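Local atomic coordinates of acetyl-coa acetyltransferase (Zoogloea ramigera, PDB entry 2WL6), a protein that catalyses, as a biosynthetic acetoacetyl-CoA thiolase, the Claisen condensation of two acetyl-CoA molecules into acetoacetyl-CoA, a step towards polyhydroxybutyrate (PHB). Residues Arg172-Asp176 against Met228-Arg232; Gly47-Glu51 against Ala108-Val112. The protein carries 2 engineered substitutions. One frame throughout, in Å; residues are numbered along the deposited sequence.

The two contacts lie on opposite sides of the chain's centre, their centres about 47 Å apart and their nearest atoms about 34 Å apart, and they share no helix or strand. Contact 1 joins the first turn of helix 172-191 to the C-terminal end of the short helix 225-230; contact 2 sets the entry of strand 51-55 beside the start of strand 111-118 in the large mixed sheet. Both are partly buried, contact 2 more so. In contact 1 an arginine donates twice to one carbonyl just past a helix end and pairs with an aspartate of its own helix; contact 2, where two neighbouring parallel strands begin, relies on backbone pairing, one amide side chain and aliphatic packing.

Contact 1. Residues Arg172-Asp176 against Met228-Arg232; sequences RDEQD and MAKLR
The side chain of Arg172 reaches over the C-terminal end of helix 225-230 and overlaps the backbone of Met228, Ala229 and Leu231. Arg172 opens helix 172-191; its chi1 is t, chi2 p and chi3 t, and the long arm brings both terminal nitrogens to one carbonyl: NH1 and NH2 of Arg172 donate to Leu231 O at 2.8 and 2.9 Å, a forked pair of hydrogen bonds with the oxygen near the guanidinium plane. Met228 to Lys230 have helical backbone angles, and Leu231 turns to a polyproline-like conformation (phi -59°, psi 140°), with Leu231 N hydrogen-bonded to Met228 O at 2.8 Å, an i to i-3 bond at the close of the helix. Arginine suits this place because two N-H donors on one edge reach a loop carbonyl just beyond the helix, while NE is left for Asp176. The pair joins two helical elements in the sequence that intervenes between strands 111-118 and 250-260 of the thiolase fold. One helical turn on from Arg172, Asp176 (chi1 m) completes an i to i+4 salt bridge, Arg172 NE lying 2.7 Å from Asp176 OD2 and 3.2 Å from Asp176 OD1, which probably helps to orient the guanidinium. The CA atoms of Asp176 and Met228 are 6.0 Å apart; Asp176 CB lies 4.0 Å from Met228 CB, and Met228 also packs on Ala179 and Val180.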
loop_
_atom_site.group_PDB
_atom_site.type_symbol
_atom_site.label_atom_id
_atom_site.label_comp_id
_atom_site.label_asym_id
_atom_site.label_seq_id
_atom_site.Cartn_x
_atom_site.Cartn_y
_atom_site.Cartn_z
ATOM N N ARG A 172 -32.620 23.949 3.025
ATOM C CA ARG A 172 -31.328 23.961 3.669
ATOM C C ARG A 172 -31.522 24.394 5.130
ATOM O O ARG A 172 -31.005 23.758 6.059
ATOM C CB ARG A 172 -30.360 24.879 2.913
ATOM C CG ARG A 172 -29.053 25.100 3.614
ATOM C CD ARG A 172 -28.422 23.797 4.056
ATOM N NE ARG A 172 -27.478 24.033 5.141
ATOM C CZ ARG A 172 -26.287 24.597 4.961
ATOM N NH1 ARG A 172 -25.900 24.956 3.737
ATOM N NH2 ARG A 172 -25.476 24.790 5.990
ATOM N N ASP A 173 -32.303 25.452 5.337
ATOM C CA ASP A 173 -32.502 25.995 6.685
ATOM C C ASP A 173 -33.479 25.211 7.566
ATOM O O ASP A 173 -33.310 25.152 8.768
ATOM C CB ASP A 173 -32.847 27.476 6.599
ATOM C CG ASP A 173 -31.846 28.239 5.728
ATOM O OD1 ASP A 173 -30.611 28.015 5.898
ATOM O OD2 ASP A 173 -32.289 29.048 4.869
ATOM N N GLU A 174 -34.492 24.597 6.980
ATOM C CA GLU A 174 -35.366 23.700 7.729
ATOM C C GLU A 174 -34.625 22.581 8.485
ATOM O O GLU A 174 -35.042 22.200 9.580
ATOM C CB GLU A 174 -36.383 23.071 6.780
ATOM C CG GLU A 174 -37.561 22.418 7.470
ATOM C CD GLU A 174 -38.849 22.638 6.699
ATOM O OE1 GLU A 174 -38.803 23.392 5.693
ATOM O OE2 GLU A 174 -39.899 22.072 7.101
ATOM N N GLN A 175 -33.552 22.045 7.894
ATOM C CA GLN A 175 -32.859 20.842 8.410
ATOM C C GLN A 175 -31.781 21.161 9.425
ATOM O O GLN A 175 -31.561 20.402 10.365
ATOM C CB GLN A 175 -32.167 20.064 7.279
ATOM C CG GLN A 175 -33.004 19.653 6.049
ATOM C CD GLN A 175 -32.144 19.540 4.782
ATOM O OE1 GLN A 175 -30.960 19.164 4.848
ATOM N NE2 GLN A 175 -32.734 19.876 3.627
ATOM N N ASP A 176 -31.092 22.279 9.199
ATOM C CA ASP A 176 -29.993 22.749 10.060
ATOM C C ASP A 176 -30.434 23.056 11.480
ATOM O O ASP A 176 -29.716 22.797 12.438
ATOM C CB ASP A 176 -29.362 24.018 9.487
ATOM C CG ASP A 176 -28.637 23.775 8.189
ATOM O OD1 ASP A 176 -28.507 22.599 7.779
ATOM O OD2 ASP A 176 -28.194 24.770 7.586
ATOM N N MET A 228 -23.862 25.985 11.539
ATOM C CA MET A 228 -24.445 24.987 10.643
ATOM C C MET A 228 -24.752 25.629 9.289
ATOM O O MET A 228 -24.250 25.176 8.257
ATOM C CB MET A 228 -25.742 24.439 11.218
ATOM C CG MET A 228 -25.626 23.921 12.628
ATOM S SD MET A 228 -24.585 22.459 12.686
ATOM C CE MET A 228 -25.384 21.358 11.514
ATOM N N ALA A 229 -25.603 26.668 9.308
ATOM C CA ALA A 229 -26.042 27.422 8.106
ATOM C C ALA A 229 -24.899 27.936 7.227
ATOM O O ALA A 229 -25.046 28.065 6.006
ATOM C CB ALA A 229 -26.972 28.585 8.494
ATOM N N LYS A 230 -23.779 28.253 7.871
ATOM C CA LYS A 230 -22.563 28.670 7.204
ATOM C C LYS A 230 -22.079 27.569 6.227
ATOM O O LYS A 230 -21.652 27.863 5.099
ATOM C CB LYS A 230 -21.515 28.942 8.291
ATOM C CG LYS A 230 -20.544 30.065 8.011
ATOM C CD LYS A 230 -19.392 29.593 7.132
ATOM C CE LYS A 230 -18.863 30.723 6.241
ATOM N NZ LYS A 230 -19.725 30.957 5.032
ATOM N N LEU A 231 -22.189 26.309 6.657
ATOM C CA LEU A 231 -21.568 25.166 5.972
ATOM C C LEU A 231 -22.008 24.980 4.513
ATOM O O LEU A 231 -23.187 25.123 4.202
ATOM C CB LEU A 231 -21.835 23.884 6.763
ATOM C CG LEU A 231 -21.081 23.734 8.082
ATOM C CD1 LEU A 231 -21.826 22.824 9.073
ATOM C CD2 LEU A 231 -19.694 23.200 7.775
ATOM N N ARG A 232 -21.052 24.628 3.642
ATOM C CA ARG A 232 -21.283 24.343 2.199
ATOM C C ARG A 232 -21.751 22.897 1.908
ATOM O O ARG A 232 -21.367 21.967 2.618
ATOM C CB ARG A 232 -19.995 24.614 1.382
ATOM C CG ARG A 232 -19.858 26.009 0.719
ATOM C CD ARG A 232 -18.404 26.255 0.239
ATOM N NE ARG A 232 -17.633 27.133 1.134
ATOM C CZ ARG A 232 -16.302 27.157 1.216
ATOM N NH1 ARG A 232 -15.575 26.331 0.473
ATOM N NH2 ARG A 232 -15.690 27.997 2.049
#

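Contact 2. Residues Gly47-Glu51 against Ala108-Val112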
loop_
_atom_site.group_PDB
_atom_site.type_symbol
_atom_site.label_atom_id
_atom_site.label_comp_id
_atom_site.label_asym_id
_atom_site.label_seq_id
_atom_site.Cartn_x
_atom_site.Cartn_y
_atom_site.Cartn_z
ATOM N N GLY A 47 -19.239 -16.794 33.014
ATOM C CA GLY A 47 -19.406 -18.220 32.761
ATOM C C GLY A 47 -20.815 -18.700 32.461
ATOM O O GLY A 47 -20.999 -19.809 31.961
ATOM N N GLU A 48 -21.820 -17.888 32.755
ATOM C CA GLU A 48 -23.166 -18.313 32.427
ATOM C C GLU A 48 -23.606 -17.856 31.035
ATOM O O GLU A 48 -24.638 -18.306 30.535
ATOM C CB GLU A 48 -24.156 -17.840 33.471
ATOM C CG GLU A 48 -23.774 -18.173 34.893
ATOM C CD GLU A 48 -24.608 -17.378 35.877
ATOM O OE1 GLU A 48 -25.842 -17.617 35.934
ATOM O OE2 GLU A 48 -24.028 -16.503 36.567
ATOM N N VAL A 49 -22.838 -16.961 30.410
ATOM C CA VAL A 49 -23.132 -16.544 29.047
ATOM C C VAL A 49 -23.167 -17.746 28.073
ATOM O O VAL A 49 -22.210 -18.519 27.991
ATOM C CB VAL A 49 -22.091 -15.527 28.535
ATOM C CG1 VAL A 49 -22.354 -15.192 27.074
ATOM C CG2 VAL A 49 -22.073 -14.285 29.385
ATOM N N ASN A 50 -24.271 -17.880 27.334
ATOM C CA ASN A 50 -24.417 -18.916 26.317
ATOM C C ASN A 50 -23.829 -18.522 24.990
ATOM O O ASN A 50 -23.320 -19.351 24.266
ATOM C CB ASN A 50 -25.877 -19.235 26.096
ATOM C CG ASN A 50 -26.441 -20.106 27.180
ATOM O OD1 ASN A 50 -27.591 -19.959 27.583
ATOM N ND2 ASN A 50 -25.640 -21.033 27.657
ATOM N N GLU A 51 -23.907 -17.248 24.657
ATOM C CA GLU A 51 -23.463 -16.828 23.354
ATOM C C GLU A 51 -23.378 -15.304 23.320
ATOM O O GLU A 51 -24.028 -14.610 24.102
ATOM C CB GLU A 51 -24.424 -17.395 22.307
ATOM C CG GLU A 51 -24.186 -16.977 20.882
ATOM C CD GLU A 51 -24.769 -17.958 19.875
ATOM O OE1 GLU A 51 -25.879 -17.724 19.363
ATOM O OE2 GLU A 51 -24.106 -18.974 19.596
ATOM N N ALA A 108 -31.121 -21.424 23.786
ATOM C CA ALA A 108 -30.175 -20.796 24.727
ATOM C C ALA A 108 -30.884 -20.214 25.947
ATOM O O ALA A 108 -32.089 -19.961 25.906
ATOM C CB ALA A 108 -29.317 -19.735 24.052
ATOM N N SER A 109 -30.120 -20.018 27.026
ATOM C CA SER A 109 -30.627 -19.426 28.266
ATOM C C SER A 109 -30.264 -17.960 28.385
ATOM O O SER A 109 -31.135 -17.132 28.650
ATOM C CB SER A 109 -30.100 -20.170 29.494
ATOM O OG SER A 109 -31.068 -21.079 29.991
ATOM N N ILE A 110 -28.989 -17.628 28.194
ATOM C CA ILE A 110 -28.555 -16.224 28.248
ATOM C C ILE A 110 -27.646 -15.741 27.093
ATOM O O ILE A 110 -26.525 -16.209 26.925
ATOM C CB ILE A 110 -27.872 -15.925 29.572
ATOM C CG1 ILE A 110 -28.896 -15.971 30.694
ATOM C CG2 ILE A 110 -27.243 -14.557 29.521
ATOM C CD1 ILE A 110 -28.271 -16.042 32.013
ATOM N N ILE A 111 -28.126 -14.773 26.329
ATOM C CA ILE A 111 -27.331 -14.170 25.270
ATOM C C ILE A 111 -26.853 -12.767 25.674
ATOM O O ILE A 111 -27.541 -12.048 26.405
ATOM C CB ILE A 111 -28.160 -14.082 23.961
ATOM C CG1 ILE A 111 -28.856 -15.406 23.696
ATOM C CG2 ILE A 111 -27.294 -13.719 22.791
ATOM C CD1 ILE A 111 -27.903 -16.534 23.337
ATOM N N VAL A 112 -25.676 -12.384 25.197
ATOM C CA VAL A 112 -25.235 -11.005 25.277
ATOM C C VAL A 112 -25.164 -10.506 23.851
ATOM O O VAL A 112 -24.381 -11.038 23.074
ATOM C CB VAL A 112 -23.869 -10.938 25.935
ATOM C CG1 VAL A 112 -23.130 -9.680 25.549
ATOM C CG2 VAL A 112 -24.042 -11.035 27.448
#
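Asn50 is the polar centre: its OD1 accepts from Ser109 N at 2.6 Å and from Ile110 N at 2.8 Å, while Asn50 N donates to Ile110 O at 2.8 Å. A short amide side chain suits this place, since its carbonyl meets two successive backbone NH groups of the incoming loop. Beyond Asn50, Glu51 O accepts from Val112 N at 3.0 Å, and Glu51 pairs with Ile111 in a parallel bridge, CA atoms 5.1 Å apart, where strands 51-55 and 111-118 begin, neighbours in the mixed sheet of the N-terminal half of the thiolase fold. Outward, Ile111 CD1 packs 3.7 Å from Glu51 CB, and Val49 CG2 meets Val112 CG2 at 4.3 Å; Val49 and Val112 also touch helix 27-40. Glu51 OE1 accepts a hydrogen bond from Trp83 NE1 and forms a salt bridge with Arg94 of the second subunit. Backbone pairing, the Asn50 side chain and aliphatic packing thus join the strand starts, while the carboxylate of Glu51 serves the subunit interface.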